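Cytochrome c-554 (Nitrosomonas europaea, PDB 1FT5) carries electrons in ammonia oxidation, accepting them directly from hydroxylamine oxidoreductase with a chain that holds four hemes. Local coordinates at residues A[3-8]-A[87-92]; A[32-37]-A[59-64]; A[64-69]-A[81-86]. All blocks are in the same frame, centred on the assembly; numbering follows the deposited sequence.

Contact 1: residues A[3-8]-A[87-92]; sequences APFEGR and GCESCH. With HEM (protoporphyrin IX containing Fe), chain G; PO4 (phosphate ion), chain C.
E89 meets the backbone of E6 and G7 with both oxygens of its buried carboxylate. OE2 of E89 accepts from E6 N at 2.8 Å through its syn lone pair, with an N-H...O angle of 158°. OE1 of E89 takes G7 N at 2.6 Å, also on the syn side but 32° out of the carboxylate plane. A weak second bond runs from E6 N to OE1, and G95 N is a further donor to OE2, so backbone N-H groups from two loops grip the group and would probably stabilise its negative charge. CG of E89 lies anti to the carbonyl carbon (chi1 -68°), and beyond it the chain is extended. The E89 and F5 side chains run past one another in opposite senses, their carboxylate and ring planes steeply inclined; F5 CD1 lies 3.6 Å from E89 CB.

R8 makes the second patch. Its CB rests 3.9 Å from C88 SG, and its CD lies 4.0 Å from G87 CA. G87, without a side chain, lets R8 CG come close. NE and NH2 of R8 hold a phosphate ion, probably from the crystallisation liquor, NE reaching its O3 at 2.9 Å, while NH1 hydrogen-bonds to P81 O.

The second segment is the CXXCH motif of heme #3. C88 SG is bonded to the vinyl-derived CAB and C91 SG to CAC, and H92 NE2 binds the iron at 2.0 Å, with H179 as the other axial ligand. Because E89 lies between the two cysteines, the N-terminal loop is tied directly to the heme-binding helix 88-92. That loop leads into helix 9-14, and the carboxylate of E6 forms salt bridges with R96 and with R99, which begins helix 99-112.

Contact 2: residues A[32-37]-A[59-64]; sequences ESLKPN and DCVGCH. With HEM (protoporphyrin IX containing Fe), chain F; PO4 (phosphate ion), chain D.
L34 packs against C60, V61 and H64 of a CXXCH heme-binding motif, the one that carries heme #2. Ahead of the motif, D59 O lies 3.4 Å from the heme methyl CMC. C60 is next: its SG is bonded to heme CAB at 1.8 Å, and its CB faces L34 CD2 at 4.0 Å. V61 presents CG1 to the other leucine branch, 4.0 Å from L34 CD1. C63 closes the second thioether, SG to heme CAC. H64 completes the motif with NE2 2.2 Å from the iron, and no second protein ligand is found there, consistent with the five-coordinate heme known in this cytochrome. The hydrogen bond from H64 ND1 to A30 O, together with the iron bond at NE2, restrains the rotation of the imidazole. CG of L34, anti to its carbonyl carbon (chi1 -57°), comes close to H64 CG and ND1, with CD2 over the ring face.

Within the first segment, K35 NZ forms a salt bridge with E32 OE2 at 2.8 Å and hydrogen-bonds a phosphate ion, probably from the crystallisation liquor. An alanine in place of K35 would probably leave the E32 carboxylate without its opposite charge, next to the anionic phosphate.

L34 CD2 carries the contact: it makes a CH-pi contact 3.7 Å from the H64 ring centroid, 8° off the normal, while lying 3.5 Å from heme C1B.

Contact 3: residues A[64-69]-A[81-86]; sequences HVDGFG and PMLTGV. With HEM (protoporphyrin IX containing Fe), chain F.
A single antiparallel beta bridge joins V65 to T84, pairing the chain just after the CXXCH motif of heme #2 with the loop that leads to the motif of heme #3. V65 and T84 are a non-hydrogen-bonded pair, flanked by two backbone bonds. D66 N donates to L83 O at 2.9 Å and almost straight, at 174°, whereas the bond from G85 N to H64 O is weak at 3.1 Å. V65 CA adds a CA-H...O contact to G85 O at 3.3 Å. G85 has backbone angles at which a CB would press on the T84 carbonyl.

Side chains fill in around the bridge. D66 CB lies 3.6 Å from L83 CD2, and L83 ends a short 3-10 segment, 81-83. V65 CB sits 3.4 Å from L83 O, and V86 CG2 approaches H64 CA at 4.0 Å.

The CB of D66 points toward 81-86, and its CG, anti to the carbonyl carbon (chi1 -73°), lies beside the backbone N. A water lies 2.7 Å from D66 OD1 and 2.9 Å from G85 O and can donate to either, but with other acceptors close by its two protons may not serve both at once. OD2 of the buried carboxylate is held by G87 N and S90 OG, and these donors would probably favour its ionised form while tying the bridge to the next heme-binding helix.

Overall arrangement
Along the chain, contact 1 closes the longest loop, and contacts 2 and 3 are nested inside it in series, sharing H64. The centres of contacts 1 and 3 are about 8 Å apart, those of 2 and 3 about 11 Å, and those of 1 and 2 about 19 Å. Contact 3 touches both of the others, contact 1 through the D66 carboxylate and contact 2 by packing of F68 on G62 and V61 and of V86 on C63, while contacts 1 and 2 do not touch (nearest atoms about 7 Å). Contact 2 lies outermost, about 16 Å from the chain centre. In this largely loop-built protein, the CXXCH motifs of hemes #2 and #3 are thus joined, consistent with keeping the hemes at fixed positions for electron transfer.

Contact 1: residues A[3-8]-A[87-92]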
loop_
_atom_site.group_PDB
_atom_site.type_symbol
_atom_site.label_atom_id
_atom_site.label_comp_id
_atom_site.label_asym_id
_atom_site.label_seq_id
_atom_site.Cartn_x
_atom_site.Cartn_y
_atom_site.Cartn_z
ATOM N N ALA A 3 6.997 -5.088 12.940
ATOM C CA ALA A 3 5.935 -4.342 13.574
ATOM C C ALA A 3 4.527 -4.759 13.199
ATOM O O ALA A 3 4.276 -5.231 12.070
ATOM C CB ALA A 3 6.096 -2.835 13.229
ATOM N N PRO A 4 3.591 -4.596 14.126
ATOM C CA PRO A 4 2.208 -4.928 13.836
ATOM C C PRO A 4 1.541 -3.882 12.940
ATOM O O PRO A 4 1.867 -2.704 12.965
ATOM C CB PRO A 4 1.522 -4.935 15.186
ATOM C CG PRO A 4 2.647 -4.824 16.211
ATOM C CD PRO A 4 3.779 -4.183 15.534
ATOM N N PHE A 5 0.587 -4.310 12.167
ATOM C CA PHE A 5 -0.249 -3.395 11.402
ATOM C C PHE A 5 -1.289 -2.794 12.347
ATOM O O PHE A 5 -1.657 -3.431 13.379
ATOM C CB PHE A 5 -1.060 -4.165 10.377
ATOM C CG PHE A 5 -0.271 -4.540 9.161
ATOM C CD1 PHE A 5 -0.360 -3.736 8.005
ATOM C CD2 PHE A 5 0.574 -5.640 9.165
ATOM C CE1 PHE A 5 0.441 -4.067 6.850
ATOM C CE2 PHE A 5 1.346 -5.954 8.053
ATOM C CZ PHE A 5 1.291 -5.172 6.906
ATOM N N GLU A 6 -1.819 -1.621 12.003
ATOM C CA GLU A 6 -2.900 -1.047 12.788
ATOM C C GLU A 6 -4.063 -0.505 11.950
ATOM O O GLU A 6 -5.151 -0.260 12.485
ATOM C CB GLU A 6 -2.449 0.096 13.682
ATOM C CG GLU A 6 -1.771 -0.251 14.926
ATOM C CD GLU A 6 -1.455 1.037 15.678
ATOM O OE1 GLU A 6 -1.927 1.165 16.829
ATOM O OE2 GLU A 6 -0.773 1.925 15.072
ATOM N N GLY A 7 -3.859 -0.300 10.649
ATOM C CA GLY A 7 -4.954 0.273 9.888
ATOM C C GLY A 7 -4.633 1.662 9.387
ATOM O O GLY A 7 -3.685 2.263 9.844
ATOM N N ARG A 8 -5.509 2.185 8.540
ATOM C CA ARG A 8 -5.207 3.476 7.897
ATOM C C ARG A 8 -5.563 4.713 8.666
ATOM O O ARG A 8 -5.067 5.787 8.338
ATOM C CB ARG A 8 -5.993 3.633 6.579
ATOM C CG ARG A 8 -5.955 2.498 5.615
ATOM C CD ARG A 8 -6.746 2.914 4.362
ATOM N NE ARG A 8 -8.136 3.309 4.578
ATOM C CZ ARG A 8 -9.149 2.426 4.666
ATOM N NH1 ARG A 8 -8.919 1.082 4.569
ATOM N NH2 ARG A 8 -10.392 2.847 4.757
ATOM N N GLY A 87 -4.305 -0.476 1.541
ATOM C CA GLY A 87 -4.104 0.829 2.171
ATOM C C GLY A 87 -2.690 1.218 2.450
ATOM O O GLY A 87 -1.708 0.641 1.984
ATOM N N CYS A 88 -2.589 2.233 3.344
ATOM C CA CYS A 88 -1.277 2.850 3.543
ATOM C C CYS A 88 -0.153 1.928 3.926
ATOM O O CYS A 88 0.949 2.001 3.464
ATOM C CB CYS A 88 -1.444 3.946 4.652
ATOM S SG CYS A 88 -2.900 4.954 4.542
ATOM N N GLU A 89 -0.422 1.035 4.903
ATOM C CA GLU A 89 0.606 0.174 5.412
ATOM C C GLU A 89 0.977 -0.942 4.414
ATOM O O GLU A 89 2.036 -1.496 4.532
ATOM C CB GLU A 89 0.121 -0.466 6.689
ATOM C CG GLU A 89 -0.034 0.542 7.879
ATOM C CD GLU A 89 -0.823 -0.096 9.013
ATOM O OE1 GLU A 89 -1.966 -0.482 8.805
ATOM O OE2 GLU A 89 -0.244 -0.264 10.116
ATOM N N SER A 90 0.067 -1.250 3.488
ATOM C CA SER A 90 0.452 -2.261 2.487
ATOM C C SER A 90 1.646 -1.812 1.671
ATOM O O SER A 90 2.397 -2.661 1.177
ATOM C CB SER A 90 -0.715 -2.621 1.540
ATOM O OG SER A 90 -1.640 -3.456 2.209
ATOM N N CYS A 91 1.858 -0.494 1.522
ATOM C CA CYS A 91 3.057 -0.019 0.818
ATOM C C CYS A 91 4.132 0.523 1.763
ATOM O O CYS A 91 5.319 0.236 1.625
ATOM C CB CYS A 91 2.691 1.079 -0.207
ATOM S SG CYS A 91 1.667 0.363 -1.535
ATOM N N HIS A 92 3.693 1.306 2.736
ATOM C CA HIS A 92 4.653 1.933 3.620
ATOM C C HIS A 92 5.101 1.102 4.804
ATOM O O HIS A 92 5.975 1.530 5.547
ATOM C CB HIS A 92 4.025 3.247 4.138
ATOM C CG HIS A 92 3.841 4.240 3.044
ATOM N ND1 HIS A 92 4.902 4.910 2.479
ATOM C CD2 HIS A 92 2.728 4.657 2.393
ATOM C CE1 HIS A 92 4.403 5.691 1.514
ATOM N NE2 HIS A 92 3.097 5.591 1.409
HETATM C CHA HEM G . 4.667 8.649 -0.487
HETATM C CHB HEM G . 1.071 8.783 2.806
HETATM C CHC HEM G . -0.910 4.846 0.674
HETATM C CHD HEM G . 3.020 4.409 -2.139
HETATM C C1A HEM G . 3.820 9.028 0.564
HETATM C C2A HEM G . 4.031 10.179 1.385
HETATM C C3A HEM G . 3.059 10.204 2.312
HETATM C C4A HEM G . 2.209 9.082 2.077
HETATM C CMA HEM G . 2.844 11.230 3.442
HETATM C CAA HEM G . 5.202 11.216 1.234
HETATM C CBA HEM G . 4.704 12.517 0.478
HETATM C CGA HEM G . 4.042 12.213 -0.891
HETATM O O1A HEM G . 4.700 11.607 -1.709
HETATM O O2A HEM G . 2.882 12.578 -1.069
HETATM C C1B HEM G . 0.211 7.681 2.518
HETATM C C2B HEM G . -1.013 7.431 3.221
HETATM C C3B HEM G . -1.611 6.346 2.599
HETATM C C4B HEM G . -0.696 5.979 1.525
HETATM C CMB HEM G . -1.528 8.249 4.408
HETATM C CAB HEM G . -2.901 5.632 2.862
HETATM C CBB HEM G . -4.121 6.572 2.707
HETATM C C1C HEM G . 0.032 4.415 -0.257
HETATM C C2C HEM G . -0.135 3.211 -0.995
HETATM C C3C HEM G . 0.954 3.043 -1.710
HETATM C C4C HEM G . 1.813 4.171 -1.503
HETATM C CMC HEM G . -1.351 2.261 -0.935
HETATM C CAC HEM G . 1.292 1.819 -2.617
HETATM C CBC HEM G . 0.278 1.362 -3.638
HETATM C C1D HEM G . 3.807 5.560 -1.964
HETATM C C2D HEM G . 5.048 5.807 -2.664
HETATM C C3D HEM G . 5.482 7.044 -2.220
HETATM C C4D HEM G . 4.508 7.485 -1.251
HETATM C CMD HEM G . 5.751 4.860 -3.618
HETATM C CAD HEM G . 6.807 7.728 -2.527
HETATM C CBD HEM G . 7.763 7.583 -1.383
HETATM C CGD HEM G . 8.873 8.650 -1.308
HETATM O O1D HEM G . 9.638 8.572 -0.340
HETATM O O2D HEM G . 8.925 9.498 -2.196
HETATM N NA HEM G . 2.698 8.365 0.989
HETATM N NB HEM G . 0.425 6.775 1.470
HETATM N NC HEM G . 1.207 5.006 -0.572
HETATM N ND HEM G . 3.454 6.597 -1.079
HETATM FE FE HEM G . 1.934 6.709 0.182
HETATM P P PO4 C . -9.381 6.715 5.225
HETATM O O1 PO4 C . -10.499 5.765 4.756
HETATM O O2 PO4 C . -9.567 6.966 6.757
HETATM O O3 PO4 C . -7.972 6.133 4.967
HETATM O O4 PO4 C . -9.482 8.038 4.426
#

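Contact 2: residues A[32-37]-A[59-64]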
loop_
_atom_site.group_PDB
_atom_site.type_symbol
_atom_site.label_atom_id
_atom_site.label_comp_id
_atom_site.label_asym_id
_atom_site.label_seq_id
_atom_site.Cartn_x
_atom_site.Cartn_y
_atom_site.Cartn_z
ATOM N N GLU A 32 -13.958 -4.156 -3.249
ATOM C CA GLU A 32 -15.185 -4.109 -4.048
ATOM C C GLU A 32 -15.124 -5.131 -5.211
ATOM O O GLU A 32 -16.152 -5.728 -5.619
ATOM C CB GLU A 32 -15.383 -2.718 -4.657
ATOM C CG GLU A 32 -15.509 -1.623 -3.637
ATOM C CD GLU A 32 -16.720 -1.735 -2.718
ATOM O OE1 GLU A 32 -16.605 -1.389 -1.523
ATOM O OE2 GLU A 32 -17.803 -2.132 -3.180
ATOM N N SER A 33 -13.916 -5.382 -5.684
ATOM C CA SER A 33 -13.681 -6.311 -6.777
ATOM C C SER A 33 -14.016 -7.729 -6.391
ATOM O O SER A 33 -14.262 -8.536 -7.276
ATOM C CB SER A 33 -12.247 -6.261 -7.243
ATOM O OG SER A 33 -11.988 -5.001 -7.860
ATOM N N LEU A 34 -13.967 -8.017 -5.096
ATOM C CA LEU A 34 -14.254 -9.384 -4.620
ATOM C C LEU A 34 -15.748 -9.620 -4.453
ATOM O O LEU A 34 -16.160 -10.740 -4.124
ATOM C CB LEU A 34 -13.511 -9.682 -3.294
ATOM C CG LEU A 34 -11.977 -9.511 -3.349
ATOM C CD1 LEU A 34 -11.335 -10.083 -2.114
ATOM C CD2 LEU A 34 -11.394 -10.244 -4.589
ATOM N N LYS A 35 -16.561 -8.565 -4.646
ATOM C CA LYS A 35 -18.015 -8.695 -4.469
ATOM C C LYS A 35 -18.661 -9.275 -5.674
ATOM O O LYS A 35 -18.210 -9.144 -6.768
ATOM C CB LYS A 35 -18.624 -7.295 -4.175
ATOM C CG LYS A 35 -18.226 -6.785 -2.820
ATOM C CD LYS A 35 -18.781 -5.366 -2.609
ATOM C CE LYS A 35 -18.286 -4.782 -1.341
ATOM N NZ LYS A 35 -19.052 -3.488 -1.121
ATOM N N PRO A 36 -19.810 -9.963 -5.451
ATOM C CA PRO A 36 -20.517 -10.564 -6.568
ATOM C C PRO A 36 -20.941 -9.559 -7.622
ATOM O O PRO A 36 -21.397 -8.454 -7.281
ATOM C CB PRO A 36 -21.758 -11.216 -5.917
ATOM C CG PRO A 36 -21.680 -10.967 -4.457
ATOM C CD PRO A 36 -20.458 -10.138 -4.141
ATOM N N ASN A 37 -20.810 -9.929 -8.877
ATOM C CA ASN A 37 -21.244 -9.089 -9.973
ATOM C C ASN A 37 -20.467 -7.798 -10.226
ATOM O O ASN A 37 -20.911 -6.957 -10.990
ATOM C CB ASN A 37 -22.742 -8.827 -9.777
ATOM C CG ASN A 37 -23.537 -10.125 -9.744
ATOM O OD1 ASN A 37 -23.571 -10.855 -10.726
ATOM N ND2 ASN A 37 -24.137 -10.428 -8.614
ATOM N N ASP A 59 -8.490 -17.508 -0.539
ATOM C CA ASP A 59 -7.685 -17.584 -1.773
ATOM C C ASP A 59 -7.690 -16.207 -2.475
ATOM O O ASP A 59 -7.030 -16.065 -3.513
ATOM C CB ASP A 59 -8.284 -18.561 -2.815
ATOM C CG ASP A 59 -8.281 -19.991 -2.351
ATOM O OD1 ASP A 59 -7.450 -20.293 -1.504
ATOM O OD2 ASP A 59 -9.107 -20.784 -2.878
ATOM N N CYS A 60 -8.380 -15.175 -1.894
ATOM C CA CYS A 60 -8.470 -13.873 -2.596
ATOM C C CYS A 60 -8.188 -12.667 -1.730
ATOM O O CYS A 60 -7.470 -11.728 -2.163
ATOM C CB CYS A 60 -9.865 -13.608 -3.163
ATOM S SG CYS A 60 -10.564 -14.984 -4.123
ATOM N N VAL A 61 -8.655 -12.716 -0.502
ATOM C CA VAL A 61 -8.546 -11.472 0.277
ATOM C C VAL A 61 -7.162 -10.967 0.592
ATOM O O VAL A 61 -6.975 -9.751 0.737
ATOM C CB VAL A 61 -9.325 -11.535 1.632
ATOM C CG1 VAL A 61 -10.835 -11.834 1.445
ATOM C CG2 VAL A 61 -8.692 -12.534 2.506
ATOM N N GLY A 62 -6.166 -11.842 0.638
ATOM C CA GLY A 62 -4.856 -11.432 1.084
ATOM C C GLY A 62 -4.210 -10.353 0.250
ATOM O O GLY A 62 -3.303 -9.667 0.736
ATOM N N CYS A 63 -4.629 -10.247 -1.008
ATOM C CA CYS A 63 -4.012 -9.195 -1.815
ATOM C C CYS A 63 -4.941 -8.007 -2.003
ATOM O O CYS A 63 -4.636 -7.089 -2.765
ATOM C CB CYS A 63 -3.634 -9.759 -3.194
ATOM S SG CYS A 63 -2.364 -11.027 -3.023
ATOM N N HIS A 64 -6.071 -8.016 -1.321
ATOM C CA HIS A 64 -7.073 -6.971 -1.440
ATOM C C HIS A 64 -7.356 -6.222 -0.121
ATOM O O HIS A 64 -8.336 -5.491 -0.029
ATOM C CB HIS A 64 -8.374 -7.580 -1.970
ATOM C CG HIS A 64 -8.280 -7.999 -3.428
ATOM N ND1 HIS A 64 -8.916 -7.338 -4.456
ATOM C CD2 HIS A 64 -7.576 -9.009 -4.029
ATOM C CE1 HIS A 64 -8.602 -7.941 -5.629
ATOM N NE2 HIS A 64 -7.778 -8.939 -5.413
HETATM C CHA HEM F . -6.944 -7.527 -9.464
HETATM C CHB HEM F . -10.375 -10.659 -8.094
HETATM C CHC HEM F . -7.002 -13.224 -5.629
HETATM C CHD HEM F . -3.685 -9.788 -6.719
HETATM C C1A HEM F . -8.213 -8.142 -9.287
HETATM C C2A HEM F . -9.388 -7.779 -9.993
HETATM C C3A HEM F . -10.382 -8.657 -9.586
HETATM C C4A HEM F . -9.729 -9.539 -8.642
HETATM C CMA HEM F . -11.846 -8.762 -10.056
HETATM C CAA HEM F . -9.479 -6.670 -10.999
HETATM C CBA HEM F . -9.006 -7.102 -12.386
HETATM C CGA HEM F . -9.279 -6.037 -13.443
HETATM O O1A HEM F . -9.927 -5.010 -13.140
HETATM O O2A HEM F . -8.794 -6.216 -14.576
HETATM C C1B HEM F . -9.738 -11.634 -7.298
HETATM C C2B HEM F . -10.355 -12.868 -6.853
HETATM C C3B HEM F . -9.407 -13.591 -6.234
HETATM C C4B HEM F . -8.195 -12.814 -6.232
HETATM C CMB HEM F . -11.812 -13.235 -6.993
HETATM C CAB HEM F . -9.521 -14.980 -5.587
HETATM C CBB HEM F . -10.050 -16.049 -6.572
HETATM C C1C HEM F . -5.803 -12.455 -5.657
HETATM C C2C HEM F . -4.577 -12.850 -4.999
HETATM C C3C HEM F . -3.645 -11.859 -5.270
HETATM C C4C HEM F . -4.333 -10.905 -6.118
HETATM C CMC HEM F . -4.366 -14.084 -4.132
HETATM C CAC HEM F . -2.236 -11.694 -4.780
HETATM C CBC HEM F . -1.324 -12.918 -4.675
HETATM C C1D HEM F . -4.292 -8.887 -7.586
HETATM C C2D HEM F . -3.585 -7.861 -8.271
HETATM C C3D HEM F . -4.505 -7.230 -9.080
HETATM C C4D HEM F . -5.767 -7.879 -8.846
HETATM C CMD HEM F . -2.088 -7.576 -8.117
HETATM C CAD HEM F . -4.208 -6.086 -10.030
HETATM C CBD HEM F . -3.928 -6.509 -11.485
HETATM C CGD HEM F . -3.607 -5.315 -12.360
HETATM O O1D HEM F . -4.534 -4.573 -12.689
HETATM O O2D HEM F . -2.472 -5.149 -12.714
HETATM N NA HEM F . -8.418 -9.207 -8.395
HETATM N NB HEM F . -8.398 -11.593 -6.922
HETATM N NC HEM F . -5.666 -11.221 -6.284
HETATM N ND HEM F . -5.609 -8.902 -7.902
HETATM FE FE HEM F . -7.078 -10.068 -7.127
HETATM P P PO4 D . -16.789 -3.477 2.094
HETATM O O1 PO4 D . -16.563 -4.785 2.913
HETATM O O2 PO4 D . -16.196 -2.286 2.880
HETATM O O3 PO4 D . -16.096 -3.602 0.719
HETATM O O4 PO4 D . -18.329 -3.219 1.886
#

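Contact 3: residues A[64-69]-A[81-86]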
loop_
_atom_site.group_PDB
_atom_site.type_symbol
_atom_site.label_atom_id
_atom_site.label_comp_id
_atom_site.label_asym_id
_atom_site.label_seq_id
_atom_site.Cartn_x
_atom_site.Cartn_y
_atom_site.Cartn_z
ATOM N N HIS A 64 -6.071 -8.016 -1.321
ATOM C CA HIS A 64 -7.073 -6.971 -1.440
ATOM C C HIS A 64 -7.356 -6.222 -0.121
ATOM O O HIS A 64 -8.336 -5.491 -0.029
ATOM C CB HIS A 64 -8.374 -7.580 -1.970
ATOM C CG HIS A 64 -8.280 -7.999 -3.428
ATOM N ND1 HIS A 64 -8.916 -7.338 -4.456
ATOM C CD2 HIS A 64 -7.576 -9.009 -4.029
ATOM C CE1 HIS A 64 -8.602 -7.941 -5.629
ATOM N NE2 HIS A 64 -7.778 -8.939 -5.413
ATOM N N VAL A 65 -6.490 -6.490 0.853
ATOM C CA VAL A 65 -6.579 -5.887 2.225
ATOM C C VAL A 65 -5.174 -5.638 2.751
ATOM O O VAL A 65 -4.171 -6.084 2.198
ATOM C CB VAL A 65 -7.275 -6.890 3.205
ATOM C CG1 VAL A 65 -8.674 -7.254 2.699
ATOM C CG2 VAL A 65 -6.385 -8.164 3.432
ATOM N N ASP A 66 -5.105 -4.962 3.900
ATOM C CA ASP A 66 -3.810 -4.769 4.557
ATOM C C ASP A 66 -3.402 -5.874 5.567
ATOM O O ASP A 66 -4.211 -6.218 6.443
ATOM C CB ASP A 66 -3.885 -3.494 5.453
ATOM C CG ASP A 66 -3.891 -2.208 4.689
ATOM O OD1 ASP A 66 -4.505 -1.235 5.225
ATOM O OD2 ASP A 66 -3.293 -2.140 3.603
ATOM N N GLY A 67 -2.168 -6.386 5.438
ATOM C CA GLY A 67 -1.599 -7.253 6.445
ATOM C C GLY A 67 -2.261 -8.613 6.645
ATOM O O GLY A 67 -2.252 -9.164 7.753
ATOM N N PHE A 68 -2.778 -9.192 5.592
ATOM C CA PHE A 68 -3.434 -10.501 5.810
ATOM C C PHE A 68 -2.379 -11.528 6.260
ATOM O O PHE A 68 -1.280 -11.593 5.690
ATOM C CB PHE A 68 -4.045 -10.982 4.484
ATOM C CG PHE A 68 -4.893 -12.212 4.625
ATOM C CD1 PHE A 68 -6.004 -12.238 5.431
ATOM C CD2 PHE A 68 -4.563 -13.371 3.898
ATOM C CE1 PHE A 68 -6.812 -13.360 5.541
ATOM C CE2 PHE A 68 -5.387 -14.516 4.003
ATOM C CZ PHE A 68 -6.485 -14.518 4.793
ATOM N N GLY A 69 -2.730 -12.299 7.301
ATOM C CA GLY A 69 -1.797 -13.298 7.837
ATOM C C GLY A 69 -0.631 -12.714 8.646
ATOM O O GLY A 69 0.285 -13.443 9.060
ATOM N N PRO A 81 -12.832 -2.302 8.784
ATOM C CA PRO A 81 -12.937 -1.400 7.637
ATOM C C PRO A 81 -11.607 -0.676 7.372
ATOM O O PRO A 81 -11.258 -0.434 6.183
ATOM C CB PRO A 81 -13.998 -0.408 8.114
ATOM C CG PRO A 81 -14.989 -1.328 8.809
ATOM C CD PRO A 81 -14.037 -2.264 9.636
ATOM N N MET A 82 -10.902 -0.253 8.423
ATOM C CA MET A 82 -9.634 0.446 8.195
ATOM C C MET A 82 -8.426 -0.390 7.718
ATOM O O MET A 82 -7.314 0.114 7.572
ATOM C CB MET A 82 -9.274 1.275 9.443
ATOM C CG MET A 82 -8.782 0.433 10.637
ATOM S SD MET A 82 -8.065 1.498 12.025
ATOM C CE MET A 82 -6.876 2.292 11.459
ATOM N N LEU A 83 -8.668 -1.684 7.514
ATOM C CA LEU A 83 -7.643 -2.571 6.916
ATOM C C LEU A 83 -8.241 -3.149 5.624
ATOM O O LEU A 83 -7.595 -4.034 5.021
ATOM C CB LEU A 83 -7.304 -3.772 7.872
ATOM C CG LEU A 83 -6.498 -3.350 9.108
ATOM C CD1 LEU A 83 -6.519 -4.490 10.166
ATOM C CD2 LEU A 83 -5.043 -3.031 8.799
ATOM N N THR A 84 -9.419 -2.701 5.193
ATOM C CA THR A 84 -10.085 -3.200 3.995
ATOM C C THR A 84 -9.637 -2.421 2.799
ATOM O O THR A 84 -9.614 -1.192 2.836
ATOM C CB THR A 84 -11.621 -3.105 4.166
ATOM O OG1 THR A 84 -12.006 -3.931 5.276
ATOM C CG2 THR A 84 -12.313 -3.583 2.942
ATOM N N GLY A 85 -9.291 -3.095 1.684
ATOM C CA GLY A 85 -8.701 -2.353 0.563
ATOM C C GLY A 85 -7.169 -2.332 0.797
ATOM O O GLY A 85 -6.689 -2.561 1.929
ATOM N N VAL A 86 -6.369 -2.053 -0.243
ATOM C CA VAL A 86 -4.913 -2.033 -0.129
ATOM C C VAL A 86 -4.627 -0.602 0.267
ATOM O O VAL A 86 -4.687 0.304 -0.545
ATOM C CB VAL A 86 -4.281 -2.360 -1.484
ATOM C CG1 VAL A 86 -2.806 -2.283 -1.391
ATOM C CG2 VAL A 86 -4.636 -3.834 -1.855
HETATM C CHA HEM F . -6.944 -7.527 -9.464
HETATM C CHB HEM F . -10.375 -10.659 -8.094
HETATM C CHC HEM F . -7.002 -13.224 -5.629
HETATM C CHD HEM F . -3.685 -9.788 -6.719
HETATM C C1A HEM F . -8.213 -8.142 -9.287
HETATM C C2A HEM F . -9.388 -7.779 -9.993
HETATM C C3A HEM F . -10.382 -8.657 -9.586
HETATM C C4A HEM F . -9.729 -9.539 -8.642
HETATM C CMA HEM F . -11.846 -8.762 -10.056
HETATM C CAA HEM F . -9.479 -6.670 -10.999
HETATM C CBA HEM F . -9.006 -7.102 -12.386
HETATM C CGA HEM F . -9.279 -6.037 -13.443
HETATM O O1A HEM F . -9.927 -5.010 -13.140
HETATM O O2A HEM F . -8.794 -6.216 -14.576
HETATM C C1B HEM F . -9.738 -11.634 -7.298
HETATM C C2B HEM F . -10.355 -12.868 -6.853
HETATM C C3B HEM F . -9.407 -13.591 -6.234
HETATM C C4B HEM F . -8.195 -12.814 -6.232
HETATM C CMB HEM F . -11.812 -13.235 -6.993
HETATM C CAB HEM F . -9.521 -14.980 -5.587
HETATM C CBB HEM F . -10.050 -16.049 -6.572
HETATM C C1C HEM F . -5.803 -12.455 -5.657
HETATM C C2C HEM F . -4.577 -12.850 -4.999
HETATM C C3C HEM F . -3.645 -11.859 -5.270
HETATM C C4C HEM F . -4.333 -10.905 -6.118
HETATM C CMC HEM F . -4.366 -14.084 -4.132
HETATM C CAC HEM F . -2.236 -11.694 -4.780
HETATM C CBC HEM F . -1.324 -12.918 -4.675
HETATM C C1D HEM F . -4.292 -8.887 -7.586
HETATM C C2D HEM F . -3.585 -7.861 -8.271
HETATM C C3D HEM F . -4.505 -7.230 -9.080
HETATM C C4D HEM F . -5.767 -7.879 -8.846
HETATM C CMD HEM F . -2.088 -7.576 -8.117
HETATM C CAD HEM F . -4.208 -6.086 -10.030
HETATM C CBD HEM F . -3.928 -6.509 -11.485
HETATM C CGD HEM F . -3.607 -5.315 -12.360
HETATM O O1D HEM F . -4.534 -4.573 -12.689
HETATM O O2D HEM F . -2.472 -5.149 -12.714
HETATM N NA HEM F . -8.418 -9.207 -8.395
HETATM N NB HEM F . -8.398 -11.593 -6.922
HETATM N NC HEM F . -5.666 -11.221 -6.284
HETATM N ND HEM F . -5.609 -8.902 -7.902
HETATM FE FE HEM F . -7.078 -10.068 -7.127
HETATM O O HOH W 1 -6.727 -0.439 3.941
#